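Local coordinates for protein type II restriction enzyme NgoMIV (Neisseria gonorrhoeae, PDB 1FIU) that cuts double-stranded DNA at the sequence 5'-GCCGGC-3', after the first G, working as a homotetramer with two magnesium ions per subunit, at residues S40-A44 with E222-S226; I47-L51 with H243-L249; T189-D193 with R227-I231; G234-C240 with K272-D276. All blocks are in the same frame, centred on the assembly; numbering follows the deposited sequence.

Interaction 1: residues S40-A44 with E222-S226; sequences SFNIA and EPTPS
Residues 40-44 form one helical turn of helix 38-50, with Ala44 N donating to Ser40 O at 2.9 Å, while residues 222-226 run from an extended Glu222 (phi/psi -59/129) through a turn at Pro223 (-79/-25) and an extended Thr224 (-92/132) into helix 225-232. The nearest CA atoms are Ala44 and Pro223, 5.6 Å apart, and Ser40 and Thr224, 5.8 Å apart. The CA-to-CB bond of Pro223 points toward the helix, and its ring packs there: CB lies 4.2 Å from Ala44 CB and 4.0 Å from Ile43 CG2, and CG 3.7 Å from Ser40 OG. Ser40 CB meets Thr224 CG2 at 3.7 Å. Ile43, m,t, brings CD1 4.3 Å from Pro225 CD. The contact packs helix 38-50 against the turn that carries the chain out of strand 215-220 of the central sheet. It illustrates a helix start fixed by its own side chains: Thr224, the N-cap, makes a weak hydrogen bond through OG1 with Arg227 N, and Glu222 OE1 accepts from Thr224 OG1 (2.8 Å) and Thr224 N (3.0 Å). One water donates to Glu222 OE1 (2.6 Å) and is hydrogen-bonded to Ser40 OG (2.7 Å). Ser40, in the t rotamer, also bonds through OG to Asp34 N.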
loop_
_atom_site.group_PDB
_atom_site.type_symbol
_atom_site.label_atom_id
_atom_site.label_comp_id
_atom_site.label_asym_id
_atom_site.label_seq_id
_atom_site.Cartn_x
_atom_site.Cartn_y
_atom_site.Cartn_z
ATOM N N SER I 40 28.924 17.516 -7.100
ATOM C CA SER I 40 28.067 18.296 -6.196
ATOM C C SER I 40 28.670 19.688 -5.987
ATOM O O SER I 40 27.983 20.707 -6.094
ATOM C CB SER I 40 27.922 17.594 -4.841
ATOM O OG SER I 40 27.061 18.324 -3.958
ATOM N N PHE I 41 29.968 19.710 -5.683
ATOM C CA PHE I 41 30.714 20.952 -5.478
ATOM C C PHE I 41 30.564 21.898 -6.665
ATOM O O PHE I 41 30.220 23.067 -6.492
ATOM C CB PHE I 41 32.206 20.614 -5.283
ATOM C CG PHE I 41 33.087 21.823 -5.105
ATOM C CD1 PHE I 41 33.471 22.233 -3.832
ATOM C CD2 PHE I 41 33.528 22.548 -6.215
ATOM C CE1 PHE I 41 34.288 23.356 -3.660
ATOM C CE2 PHE I 41 34.343 23.678 -6.053
ATOM C CZ PHE I 41 34.721 24.074 -4.771
ATOM N N ASN I 42 30.825 21.395 -7.872
ATOM C CA ASN I 42 30.727 22.228 -9.068
ATOM C C ASN I 42 29.319 22.645 -9.463
ATOM O O ASN I 42 29.106 23.770 -9.937
ATOM C CB ASN I 42 31.404 21.549 -10.262
ATOM C CG ASN I 42 32.895 21.436 -10.077
ATOM O OD1 ASN I 42 33.529 22.366 -9.582
ATOM N ND2 ASN I 42 33.466 20.305 -10.471
ATOM N N ILE I 43 28.355 21.743 -9.293
ATOM C CA ILE I 43 26.979 22.081 -9.633
ATOM C C ILE I 43 26.488 23.182 -8.686
ATOM O O ILE I 43 25.943 24.185 -9.126
ATOM C CB ILE I 43 26.035 20.842 -9.540
ATOM C CG1 ILE I 43 26.372 19.838 -10.655
ATOM C CG2 ILE I 43 24.575 21.283 -9.701
ATOM C CD1 ILE I 43 25.662 18.507 -10.473
ATOM N N ALA I 44 26.704 23.002 -7.390
ATOM C CA ALA I 44 26.263 23.992 -6.409
ATOM C C ALA I 44 26.897 25.371 -6.635
ATOM O O ALA I 44 26.251 26.406 -6.465
ATOM C CB ALA I 44 26.573 23.514 -5.036
ATOM N N GLU I 222 18.695 20.426 -2.920
ATOM C CA GLU I 222 19.781 19.471 -3.224
ATOM C C GLU I 222 20.301 19.736 -4.645
ATOM O O GLU I 222 19.530 19.761 -5.614
ATOM C CB GLU I 222 19.261 18.029 -3.090
ATOM C CG GLU I 222 20.221 16.966 -3.673
ATOM C CD GLU I 222 21.601 17.022 -3.037
ATOM O OE1 GLU I 222 22.589 16.775 -3.766
ATOM O OE2 GLU I 222 21.707 17.298 -1.817
ATOM N N PRO I 223 21.630 19.888 -4.812
ATOM C CA PRO I 223 22.118 20.160 -6.170
ATOM C C PRO I 223 22.244 18.989 -7.147
ATOM O O PRO I 223 22.173 19.184 -8.367
ATOM C CB PRO I 223 23.483 20.830 -5.917
ATOM C CG PRO I 223 23.955 20.149 -4.684
ATOM C CD PRO I 223 22.687 20.104 -3.809
ATOM N N THR I 224 22.417 17.778 -6.635
ATOM C CA THR I 224 22.620 16.655 -7.546
ATOM C C THR I 224 21.405 15.854 -7.995
ATOM O O THR I 224 20.579 15.458 -7.178
ATOM C CB THR I 224 23.660 15.647 -6.976
ATOM O OG1 THR I 224 23.153 15.002 -5.797
ATOM C CG2 THR I 224 24.961 16.372 -6.640
ATOM N N PRO I 225 21.284 15.613 -9.309
ATOM C CA PRO I 225 20.153 14.833 -9.816
ATOM C C PRO I 225 20.076 13.456 -9.161
ATOM O O PRO I 225 18.979 12.945 -8.906
ATOM C CB PRO I 225 20.445 14.728 -11.326
ATOM C CG PRO I 225 21.064 16.086 -11.610
ATOM C CD PRO I 225 22.010 16.267 -10.423
ATOM N N SER I 226 21.231 12.839 -8.888
ATOM C CA SER I 226 21.221 11.511 -8.279
ATOM C C SER I 226 20.542 11.524 -6.915
ATOM O O SER I 226 19.703 10.667 -6.641
ATOM C CB SER I 226 22.649 10.937 -8.152
ATOM O OG SER I 226 23.450 11.733 -7.311
HETATM O O HOH W 1 25.046 16.866 -2.911
#

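Interaction 2: residues I47-L51 with H243-L249; sequences IADLL and HFALYEL
This is a largely apolar, buried contact between the last turn of helix 38-50 and the junction where strand 240-243 gives way to helix 246-256, an example of one side chain filling a strand-to-helix corner. Residues 47-50 are helical and Leu51 (phi/psi -96/2) leaves the helix; in the other segment Phe244 (-65/-18) and Ala245 (-156/64), the N-cap, lead into the helix, where Leu249 N donates to Ala245 O at 3.0 Å. The closest CA pair is Ile47 and Glu248, 5.4 Å apart. Ile47, m,t, is wedged into this junction: its CG2 lies 4.0 Å from both Phe244 CZ and Ala245 CB, and its CD1 is 4.0 Å from Leu249 CB. Leu51 extends the patch, with CD2 4.1 Å from Phe244 CE1 and CD1 3.4 Å from Glu248 CG. The aliphatic part of Glu248 also meets Leu50, CG to CB at 3.7 Å. A water donates to Leu50 O (3.1 Å) and to Glu248 OE2 (2.8 Å), while Glu248 OE1 forms a salt bridge with Arg9. Phe12 and Leu16 of helix 4-18 also pack on Phe244. Packing of this kind, helices layered beside a central mixed sheet, is the common architecture of PDDEXK nucleases.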
loop_
_atom_site.group_PDB
_atom_site.type_symbol
_atom_site.label_atom_id
_atom_site.label_comp_id
_atom_site.label_asym_id
_atom_site.label_seq_id
_atom_site.Cartn_x
_atom_site.Cartn_y
_atom_site.Cartn_z
ATOM N N ILE I 47 25.272 27.007 -9.654
ATOM C CA ILE I 47 23.949 27.523 -9.331
ATOM C C ILE I 47 24.042 28.821 -8.524
ATOM O O ILE I 47 23.364 29.808 -8.837
ATOM C CB ILE I 47 23.125 26.476 -8.533
ATOM C CG1 ILE I 47 22.729 25.322 -9.449
ATOM C CG2 ILE I 47 21.882 27.132 -7.943
ATOM C CD1 ILE I 47 21.977 24.189 -8.715
ATOM N N ALA I 48 24.904 28.830 -7.506
ATOM C CA ALA I 48 25.061 30.020 -6.673
ATOM C C ALA I 48 25.539 31.197 -7.529
ATOM O O ALA I 48 25.130 32.337 -7.312
ATOM C CB ALA I 48 26.038 29.745 -5.541
ATOM N N ASP I 49 26.395 30.936 -8.514
ATOM C CA ASP I 49 26.860 32.032 -9.377
ATOM C C ASP I 49 25.677 32.589 -10.174
ATOM O O ASP I 49 25.504 33.801 -10.303
ATOM C CB ASP I 49 27.945 31.553 -10.352
ATOM C CG ASP I 49 28.485 32.687 -11.223
ATOM O OD1 ASP I 49 29.134 33.606 -10.669
ATOM O OD2 ASP I 49 28.248 32.672 -12.456
ATOM N N LEU I 50 24.851 31.694 -10.700
ATOM C CA LEU I 50 23.694 32.111 -11.463
ATOM C C LEU I 50 22.678 32.845 -10.592
ATOM O O LEU I 50 21.823 33.572 -11.104
ATOM C CB LEU I 50 23.058 30.898 -12.132
ATOM C CG LEU I 50 23.889 30.382 -13.312
ATOM C CD1 LEU I 50 23.208 29.145 -13.876
ATOM C CD2 LEU I 50 24.028 31.473 -14.383
ATOM N N LEU I 51 22.788 32.667 -9.278
ATOM C CA LEU I 51 21.891 33.329 -8.329
ATOM C C LEU I 51 22.524 34.609 -7.782
ATOM O O LEU I 51 21.940 35.299 -6.941
ATOM C CB LEU I 51 21.565 32.370 -7.185
ATOM C CG LEU I 51 20.277 31.549 -7.343
ATOM C CD1 LEU I 51 20.298 30.726 -8.612
ATOM C CD2 LEU I 51 20.114 30.653 -6.134
ATOM N N HIS I 243 12.307 21.767 -7.292
ATOM C CA HIS I 243 13.672 22.199 -7.024
ATOM C C HIS I 243 13.722 23.713 -6.815
ATOM O O HIS I 243 13.071 24.473 -7.551
ATOM C CB HIS I 243 14.592 21.804 -8.206
ATOM C CG HIS I 243 16.057 21.895 -7.883
ATOM N ND1 HIS I 243 16.822 23.005 -8.174
ATOM C CD2 HIS I 243 16.869 21.042 -7.215
ATOM C CE1 HIS I 243 18.046 22.833 -7.692
ATOM N NE2 HIS I 243 18.102 21.649 -7.105
ATOM N N PHE I 244 14.521 24.143 -5.840
ATOM C CA PHE I 244 14.623 25.560 -5.520
ATOM C C PHE I 244 15.213 26.435 -6.622
ATOM O O PHE I 244 15.018 27.653 -6.617
ATOM C CB PHE I 244 15.410 25.767 -4.207
ATOM C CG PHE I 244 16.891 26.013 -4.395
ATOM C CD1 PHE I 244 17.468 27.192 -3.925
ATOM C CD2 PHE I 244 17.718 25.052 -5.000
ATOM C CE1 PHE I 244 18.846 27.409 -4.038
ATOM C CE2 PHE I 244 19.102 25.271 -5.115
ATOM C CZ PHE I 244 19.656 26.446 -4.632
ATOM N N ALA I 245 15.900 25.817 -7.582
ATOM C CA ALA I 245 16.515 26.588 -8.669
ATOM C C ALA I 245 16.685 25.683 -9.877
ATOM O O ALA I 245 17.793 25.428 -10.354
ATOM C CB ALA I 245 17.876 27.128 -8.200
ATOM N N LEU I 246 15.568 25.230 -10.413
ATOM C CA LEU I 246 15.623 24.289 -11.509
ATOM C C LEU I 246 16.296 24.781 -12.786
ATOM O O LEU I 246 17.071 24.035 -13.389
ATOM C CB LEU I 246 14.209 23.793 -11.848
ATOM C CG LEU I 246 14.223 22.532 -12.730
ATOM C CD1 LEU I 246 14.433 21.280 -11.881
ATOM C CD2 LEU I 246 12.929 22.427 -13.487
ATOM N N TYR I 247 15.978 26.009 -13.192
ATOM C CA TYR I 247 16.533 26.584 -14.416
ATOM C C TYR I 247 18.050 26.669 -14.335
ATOM O O TYR I 247 18.750 26.358 -15.308
ATOM C CB TYR I 247 15.954 27.978 -14.649
ATOM C CG TYR I 247 14.433 28.023 -14.600
ATOM C CD1 TYR I 247 13.773 29.168 -14.145
ATOM C CD2 TYR I 247 13.670 26.912 -14.968
ATOM C CE1 TYR I 247 12.384 29.204 -14.042
ATOM C CE2 TYR I 247 12.269 26.934 -14.871
ATOM C CZ TYR I 247 11.640 28.084 -14.401
ATOM O OH TYR I 247 10.269 28.116 -14.252
ATOM N N GLU I 248 18.546 27.086 -13.178
ATOM C CA GLU I 248 19.979 27.223 -12.960
ATOM C C GLU I 248 20.660 25.855 -12.926
ATOM O O GLU I 248 21.769 25.695 -13.461
ATOM C CB GLU I 248 20.237 28.003 -11.676
ATOM C CG GLU I 248 19.699 29.437 -11.703
ATOM C CD GLU I 248 18.181 29.556 -11.506
ATOM O OE1 GLU I 248 17.494 28.526 -11.288
ATOM O OE2 GLU I 248 17.681 30.703 -11.564
ATOM N N LEU I 249 20.005 24.865 -12.308
ATOM C CA LEU I 249 20.537 23.509 -12.274
ATOM C C LEU I 249 20.666 22.997 -13.712
ATOM O O LEU I 249 21.692 22.421 -14.086
ATOM C CB LEU I 249 19.598 22.568 -11.501
ATOM C CG LEU I 249 19.873 21.060 -11.566
ATOM C CD1 LEU I 249 21.302 20.702 -11.137
ATOM C CD2 LEU I 249 18.878 20.382 -10.614
HETATM O O HOH W 2 18.767 33.190 -11.101
#

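Interaction 3: residues T189-D193 with R227-I231; sequences TIRSD and RISSI. With nucleotides of chain B; nucleotides of chain A; nucleotides of chain D.
Two arginines stack here despite their like charge: the guanidinium of Arg191 lies flat on that of Arg227, centres 4.0 Å apart and planes at 17°, with Arg191 NE 3.6 Å from Arg227 NH2. Residues 189-191 are extended in the loop after strand 179-187 and Ser192 turns (phi/psi -59/-23); residues 227-231 belong to helix 225-232. CA atoms are nearest at Ile190 and Arg227 (6.0 Å) and at Ser192 and Ser230 (5.4 Å). Ile190, m,t, packs on the helix, its CG2 3.9 Å from Arg227 CB and its CD1 4.1 Å from Ile231 CG2. A water accepts from Ser192 N (3.0 Å) and Arg227 NE (2.9 Å). Arg191 NH1 donates to Ile190 O at 3.1 Å. Asp34, salt-bridged to Arg227 NH1 and in a long, weak ion pair with Arg191, probably offsets some of the charge. Ser192 OG donates to OP2 of DG4 of chain A (2.7 Å), and Asp193 OD2 accepts from N4 of DC1 of chain B (3.1 Å). Arg227 NH2 adds a weak hydrogen bond to O6 of DG4 of chain A (2.8 Å). On DG4 of chain D, Arg191 NE donates to O6 (2.8 Å) and NH2 to N7 (3.0 Å), and an arginine taking both atoms of one guanine is a classic major-groove contact.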
loop_
_atom_site.group_PDB
_atom_site.type_symbol
_atom_site.label_atom_id
_atom_site.label_comp_id
_atom_site.label_asym_id
_atom_site.label_seq_id
_atom_site.Cartn_x
_atom_site.Cartn_y
_atom_site.Cartn_z
ATOM N N THR I 189 19.089 19.795 1.836
ATOM C CA THR I 189 19.952 18.879 1.071
ATOM C C THR I 189 19.387 17.481 1.286
ATOM O O THR I 189 18.558 17.259 2.174
ATOM C CB THR I 189 21.413 18.864 1.559
ATOM O OG1 THR I 189 21.461 18.403 2.906
ATOM C CG2 THR I 189 22.024 20.271 1.454
ATOM N N ILE I 190 19.888 16.518 0.513
ATOM C CA ILE I 190 19.415 15.149 0.605
ATOM C C ILE I 190 20.546 14.116 0.766
ATOM O O ILE I 190 21.649 14.333 0.260
ATOM C CB ILE I 190 18.653 14.772 -0.715
ATOM C CG1 ILE I 190 17.309 15.509 -0.785
ATOM C CG2 ILE I 190 18.518 13.222 -0.836
ATOM C CD1 ILE I 190 16.604 15.344 -2.150
ATOM N N ARG I 191 20.280 13.061 1.537
ATOM C CA ARG I 191 21.128 11.870 1.573
ATOM C C ARG I 191 20.017 10.844 1.280
ATOM O O ARG I 191 18.889 10.963 1.821
ATOM C CB ARG I 191 21.788 11.588 2.919
ATOM C CG ARG I 191 22.957 12.539 3.222
ATOM C CD ARG I 191 24.041 12.477 2.174
ATOM N NE ARG I 191 25.157 13.349 2.547
ATOM C CZ ARG I 191 25.288 14.631 2.213
ATOM N NH1 ARG I 191 24.374 15.261 1.470
ATOM N NH2 ARG I 191 26.355 15.303 2.645
ATOM N N SER I 192 20.302 9.849 0.438
ATOM C CA SER I 192 19.264 8.906 0.044
ATOM C C SER I 192 18.597 8.113 1.165
ATOM O O SER I 192 17.470 7.638 0.989
ATOM C CB SER I 192 19.797 7.957 -1.037
ATOM O OG SER I 192 20.907 7.244 -0.540
ATOM N N ASP I 193 19.256 7.955 2.308
ATOM C CA ASP I 193 18.644 7.220 3.398
ATOM C C ASP I 193 17.605 8.054 4.135
ATOM O O ASP I 193 16.423 7.654 4.275
ATOM C CB ASP I 193 19.703 6.709 4.401
ATOM C CG ASP I 193 20.548 7.833 5.015
ATOM O OD1 ASP I 193 20.786 7.802 6.246
ATOM O OD2 ASP I 193 20.977 8.732 4.270
ATOM N N ARG I 227 20.882 12.488 -6.064
ATOM C CA ARG I 227 20.261 12.539 -4.744
ATOM C C ARG I 227 18.796 12.963 -4.839
ATOM O O ARG I 227 17.946 12.439 -4.113
ATOM C CB ARG I 227 21.071 13.459 -3.826
ATOM C CG ARG I 227 22.209 12.689 -3.136
ATOM C CD ARG I 227 23.278 13.590 -2.537
ATOM N NE ARG I 227 24.186 12.781 -1.739
ATOM C CZ ARG I 227 25.448 13.100 -1.465
ATOM N NH1 ARG I 227 25.983 14.222 -1.924
ATOM N NH2 ARG I 227 26.173 12.297 -0.709
ATOM N N ILE I 228 18.489 13.880 -5.745
ATOM C CA ILE I 228 17.093 14.278 -5.935
ATOM C C ILE I 228 16.276 13.030 -6.343
ATOM O O ILE I 228 15.138 12.821 -5.858
ATOM C CB ILE I 228 16.965 15.322 -7.069
ATOM C CG1 ILE I 228 17.650 16.625 -6.655
ATOM C CG2 ILE I 228 15.475 15.533 -7.449
ATOM C CD1 ILE I 228 17.904 17.538 -7.834
ATOM N N SER I 229 16.851 12.196 -7.215
ATOM C CA SER I 229 16.149 11.014 -7.715
ATOM C C SER I 229 15.747 10.009 -6.638
ATOM O O SER I 229 14.793 9.245 -6.843
ATOM C CB SER I 229 16.983 10.307 -8.815
ATOM O OG SER I 229 18.014 9.500 -8.244
ATOM N N SER I 230 16.447 10.024 -5.497
ATOM C CA SER I 230 16.139 9.092 -4.415
ATOM C C SER I 230 14.738 9.343 -3.826
ATOM O O SER I 230 14.200 8.478 -3.169
ATOM C CB SER I 230 17.202 9.133 -3.304
ATOM O OG SER I 230 17.208 10.356 -2.595
ATOM N N ILE I 231 14.182 10.530 -4.036
ATOM C CA ILE I 231 12.805 10.781 -3.583
ATOM C C ILE I 231 11.868 11.099 -4.768
ATOM O O ILE I 231 10.672 10.812 -4.701
ATOM C CB ILE I 231 12.769 11.912 -2.499
ATOM C CG1 ILE I 231 11.352 12.072 -1.921
ATOM C CG2 ILE I 231 13.265 13.212 -3.078
ATOM C CD1 ILE I 231 10.858 10.857 -1.103
ATOM O OP3 DC B 1 21.585 2.360 3.891
ATOM P P DC B 1 21.580 2.118 5.386
ATOM O OP1 DC B 1 20.549 2.935 6.147
ATOM O OP2 DC B 1 21.567 0.665 5.736
ATOM O "O5'" DC B 1 23.018 2.685 5.891
ATOM C "C5'" DC B 1 24.143 1.813 5.954
ATOM C "C4'" DC B 1 25.224 2.438 6.794
ATOM O "O4'" DC B 1 25.811 3.488 5.980
ATOM C "C3'" DC B 1 24.714 3.140 8.053
ATOM O "O3'" DC B 1 24.842 2.326 9.198
ATOM C "C2'" DC B 1 25.619 4.358 8.188
ATOM C "C1'" DC B 1 26.185 4.597 6.803
ATOM N N1 DC B 1 25.545 5.801 6.249
ATOM C C2 DC B 1 26.167 7.054 6.445
ATOM O O2 DC B 1 27.213 7.101 7.103
ATOM N N3 DC B 1 25.603 8.164 5.922
ATOM C C4 DC B 1 24.464 8.074 5.227
ATOM N N4 DC B 1 23.976 9.203 4.688
ATOM C C5 DC B 1 23.786 6.830 5.038
ATOM C C6 DC B 1 24.358 5.719 5.556
ATOM P P DG A 4 23.359 5.449 -2.588
ATOM O OP1 DG A 4 23.767 4.609 -3.746
ATOM O OP2 DG A 4 22.140 6.312 -2.701
ATOM O "O5'" DG A 4 23.178 4.471 -1.352
ATOM C "C5'" DG A 4 24.110 3.411 -1.117
ATOM C "C4'" DG A 4 24.436 3.315 0.358
ATOM O "O4'" DG A 4 25.163 4.492 0.781
ATOM C "C3'" DG A 4 23.227 3.218 1.294
ATOM O "O3'" DG A 4 23.612 2.433 2.422
ATOM C "C2'" DG A 4 23.039 4.656 1.766
ATOM C "C1'" DG A 4 24.478 5.130 1.860
ATOM N N9 DG A 4 24.681 6.562 1.689
ATOM C C8 DG A 4 23.902 7.451 0.989
ATOM N N7 DG A 4 24.438 8.645 0.919
ATOM C C5 DG A 4 25.621 8.537 1.637
ATOM C C6 DG A 4 26.642 9.491 1.868
ATOM O O6 DG A 4 26.725 10.640 1.432
ATOM N N1 DG A 4 27.658 8.971 2.672
ATOM C C2 DG A 4 27.702 7.687 3.160
ATOM N N2 DG A 4 28.740 7.382 3.954
ATOM N N3 DG A 4 26.782 6.770 2.900
ATOM C C4 DG A 4 25.769 7.271 2.147
ATOM P P DG D 4 29.813 19.278 6.014
ATOM O OP1 DG D 4 30.796 20.339 6.371
ATOM O OP2 DG D 4 29.429 19.080 4.602
ATOM O "O5'" DG D 4 30.365 17.904 6.576
ATOM C "C5'" DG D 4 30.566 17.755 7.975
ATOM C "C4'" DG D 4 31.087 16.372 8.280
ATOM O "O4'" DG D 4 30.040 15.387 8.044
ATOM C "C3'" DG D 4 32.299 15.931 7.452
ATOM O "O3'" DG D 4 33.213 15.287 8.347
ATOM C "C2'" DG D 4 31.706 14.949 6.447
ATOM C "C1'" DG D 4 30.545 14.337 7.225
ATOM N N9 DG D 4 29.444 13.882 6.381
ATOM C C8 DG D 4 28.846 14.588 5.363
ATOM N N7 DG D 4 27.857 13.941 4.806
ATOM C C5 DG D 4 27.807 12.736 5.490
ATOM C C6 DG D 4 26.947 11.623 5.320
ATOM O O6 DG D 4 26.016 11.496 4.521
ATOM N N1 DG D 4 27.253 10.592 6.206
ATOM C C2 DG D 4 28.235 10.635 7.150
ATOM N N2 DG D 4 28.347 9.544 7.944
ATOM N N3 DG D 4 29.052 11.680 7.318
ATOM C C4 DG D 4 28.786 12.680 6.457
HETATM O O HOH W 3 22.980 10.333 -0.734
#

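Interaction 4: residues G234-C240 with K272-D276; sequences GTGEIDC and KRLKD
Arg273 and Cys240 bury the most surface in this contact, and their CA atoms, 5.0 Å apart, are the nearest across it; Arg273 illustrates how one side chain can organise an irregular loop. Residues 234-240 lead to strand 240-243, with positive phi at Gly234 and Gly236, where a CB would be jammed against the preceding carbonyl O. Across from them, Lys272 (phi/psi 56/38) is the C-prime residue of the Schellman motif that ends helix 259-270, and Arg273 leads into strand 274-276. Arg273, m,m,m, curls its guanidinium into the loop and meets three carbonyls near its plane: NE and NH2 both donate to Gly234 O (3.0 and 2.9 Å), NH2 also to Ile238 O (2.8 Å), and NH1 to Asp239 O (2.9 Å). Within its own segment NH1 donates to Lys272 O (3.0 Å). Thr235 CG2 covers one face, 4.0 Å from Arg273 NE. Cys240, in the t rotamer, places SG 3.7 Å from Arg273 O and 3.8 Å from Lys275 CG. Two neighbouring subunits meet this loop: Arg209 of the second subunit forms a salt bridge with Asp239, and Arg207 of the third one with Glu237. The contact brings together the entry to strand 240-243 and the return from helix 259-270 into strand 274-276, the two strands of a parallel beta-alpha-beta crossover at the sheet edge within this chain.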
loop_
_atom_site.group_PDB
_atom_site.type_symbol
_atom_site.label_atom_id
_atom_site.label_comp_id
_atom_site.label_asym_id
_atom_site.label_seq_id
_atom_site.Cartn_x
_atom_site.Cartn_y
_atom_site.Cartn_z
ATOM N N GLY I 234 9.703 7.195 -9.076
ATOM C CA GLY I 234 8.681 6.313 -8.555
ATOM C C GLY I 234 7.407 7.098 -8.285
ATOM O O GLY I 234 7.432 8.336 -8.264
ATOM N N THR I 235 6.305 6.376 -8.071
ATOM C CA THR I 235 5.014 7.015 -7.806
ATOM C C THR I 235 4.289 6.304 -6.683
ATOM O O THR I 235 4.629 5.174 -6.322
ATOM C CB THR I 235 4.090 6.970 -9.058
ATOM O OG1 THR I 235 3.912 5.613 -9.474
ATOM C CG2 THR I 235 4.693 7.769 -10.204
ATOM N N GLY I 236 3.282 6.984 -6.127
ATOM C CA GLY I 236 2.466 6.394 -5.076
ATOM C C GLY I 236 2.474 7.091 -3.724
ATOM O O GLY I 236 1.492 7.023 -2.964
ATOM N N GLU I 237 3.583 7.739 -3.411
ATOM C CA GLU I 237 3.717 8.447 -2.126
ATOM C C GLU I 237 3.782 9.961 -2.283
ATOM O O GLU I 237 3.072 10.697 -1.594
ATOM C CB GLU I 237 5.000 8.014 -1.413
ATOM C CG GLU I 237 5.167 6.525 -1.149
ATOM C CD GLU I 237 5.973 5.778 -2.210
ATOM O OE1 GLU I 237 6.793 6.372 -2.964
ATOM O OE2 GLU I 237 5.789 4.554 -2.275
ATOM N N ILE I 238 4.639 10.399 -3.202
ATOM C CA ILE I 238 4.920 11.795 -3.487
ATOM C C ILE I 238 4.319 12.231 -4.818
ATOM O O ILE I 238 4.579 11.612 -5.875
ATOM C CB ILE I 238 6.471 11.998 -3.522
ATOM C CG1 ILE I 238 7.088 11.499 -2.212
ATOM C CG2 ILE I 238 6.834 13.448 -3.801
ATOM C CD1 ILE I 238 6.531 12.095 -0.977
ATOM N N ASP I 239 3.526 13.300 -4.792
ATOM C CA ASP I 239 2.905 13.788 -6.028
ATOM C C ASP I 239 3.941 14.275 -7.043
ATOM O O ASP I 239 3.858 13.950 -8.232
ATOM C CB ASP I 239 1.958 14.967 -5.762
ATOM C CG ASP I 239 0.764 14.600 -4.878
ATOM O OD1 ASP I 239 0.593 13.426 -4.523
ATOM O OD2 ASP I 239 0.010 15.525 -4.545
ATOM N N CYS I 240 4.873 15.097 -6.566
ATOM C CA CYS I 240 5.912 15.690 -7.407
ATOM C C CYS I 240 6.951 16.363 -6.505
ATOM O O CYS I 240 6.651 16.713 -5.363
ATOM C CB CYS I 240 5.287 16.738 -8.330
ATOM S SG CYS I 240 6.410 17.265 -9.709
ATOM N N LYS I 272 7.666 14.035 -15.386
ATOM C CA LYS I 272 6.751 14.692 -14.447
ATOM C C LYS I 272 7.003 14.356 -12.986
ATOM O O LYS I 272 6.048 14.196 -12.213
ATOM C CB LYS I 272 5.298 14.326 -14.799
ATOM C CG LYS I 272 4.934 14.576 -16.263
ATOM C CD LYS I 272 5.221 15.997 -16.686
ATOM C CE LYS I 272 4.966 16.205 -18.179
ATOM N NZ LYS I 272 5.351 17.577 -18.637
ATOM N N ARG I 273 8.275 14.234 -12.600
ATOM C CA ARG I 273 8.608 13.942 -11.196
ATOM C C ARG I 273 9.343 15.105 -10.564
ATOM O O ARG I 273 9.476 15.169 -9.345
ATOM C CB ARG I 273 9.499 12.702 -11.028
ATOM C CG ARG I 273 9.037 11.444 -11.762
ATOM C CD ARG I 273 7.565 11.123 -11.481
ATOM N NE ARG I 273 7.304 10.775 -10.080
ATOM C CZ ARG I 273 6.384 11.376 -9.323
ATOM N NH1 ARG I 273 5.652 12.365 -9.825
ATOM N NH2 ARG I 273 6.161 10.949 -8.081
ATOM N N LEU I 274 9.823 16.020 -11.400
ATOM C CA LEU I 274 10.583 17.177 -10.932
ATOM C C LEU I 274 10.228 18.462 -11.687
ATOM O O LEU I 274 10.169 18.477 -12.929
ATOM C CB LEU I 274 12.100 16.890 -11.079
ATOM C CG LEU I 274 13.029 17.974 -10.544
ATOM C CD1 LEU I 274 12.822 18.145 -9.016
ATOM C CD2 LEU I 274 14.485 17.595 -10.867
ATOM N N LYS I 275 9.973 19.541 -10.939
ATOM C CA LYS I 275 9.633 20.834 -11.512
ATOM C C LYS I 275 10.393 21.934 -10.769
ATOM O O LYS I 275 11.222 21.642 -9.909
ATOM C CB LYS I 275 8.118 21.086 -11.405
ATOM C CG LYS I 275 7.256 20.065 -12.164
ATOM C CD LYS I 275 5.760 20.365 -11.981
ATOM C CE LYS I 275 4.871 19.307 -12.653
ATOM N NZ LYS I 275 3.437 19.814 -12.721
ATOM N N ASP I 276 10.109 23.191 -11.104
ATOM C CA ASP I 276 10.775 24.318 -10.460
ATOM C C ASP I 276 9.907 24.825 -9.301
ATOM O O ASP I 276 8.691 24.620 -9.314
ATOM C CB ASP I 276 10.933 25.481 -11.441
ATOM C CG ASP I 276 11.663 26.657 -10.825
ATOM O OD1 ASP I 276 12.840 26.488 -10.444
ATOM O OD2 ASP I 276 11.075 27.743 -10.719
#

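How the interactions relate
Helix 38-50, near the N terminus, opens two long loops: interaction 1 closes on residues 222-226 and interaction 2 on residues 243-249, and the two cross. Interaction 3 opens at the loop after strand 179-187 and closes on helix 225-232, crossing interaction 1 and nested inside interaction 2. Interaction 4 follows interactions 1 and 3 in series and crosses interaction 2, tying strand 274-276 to the approach of strand 240-243. The contacts also touch one another: Glu222 O pairs with His243 NE2, Ile228 CD1 packs on the His243 ring, and His243 N pairs with Lys275 O. Together they connect the DNA-reading loop, the flanking helices, the sheet edge and the subunit interfaces.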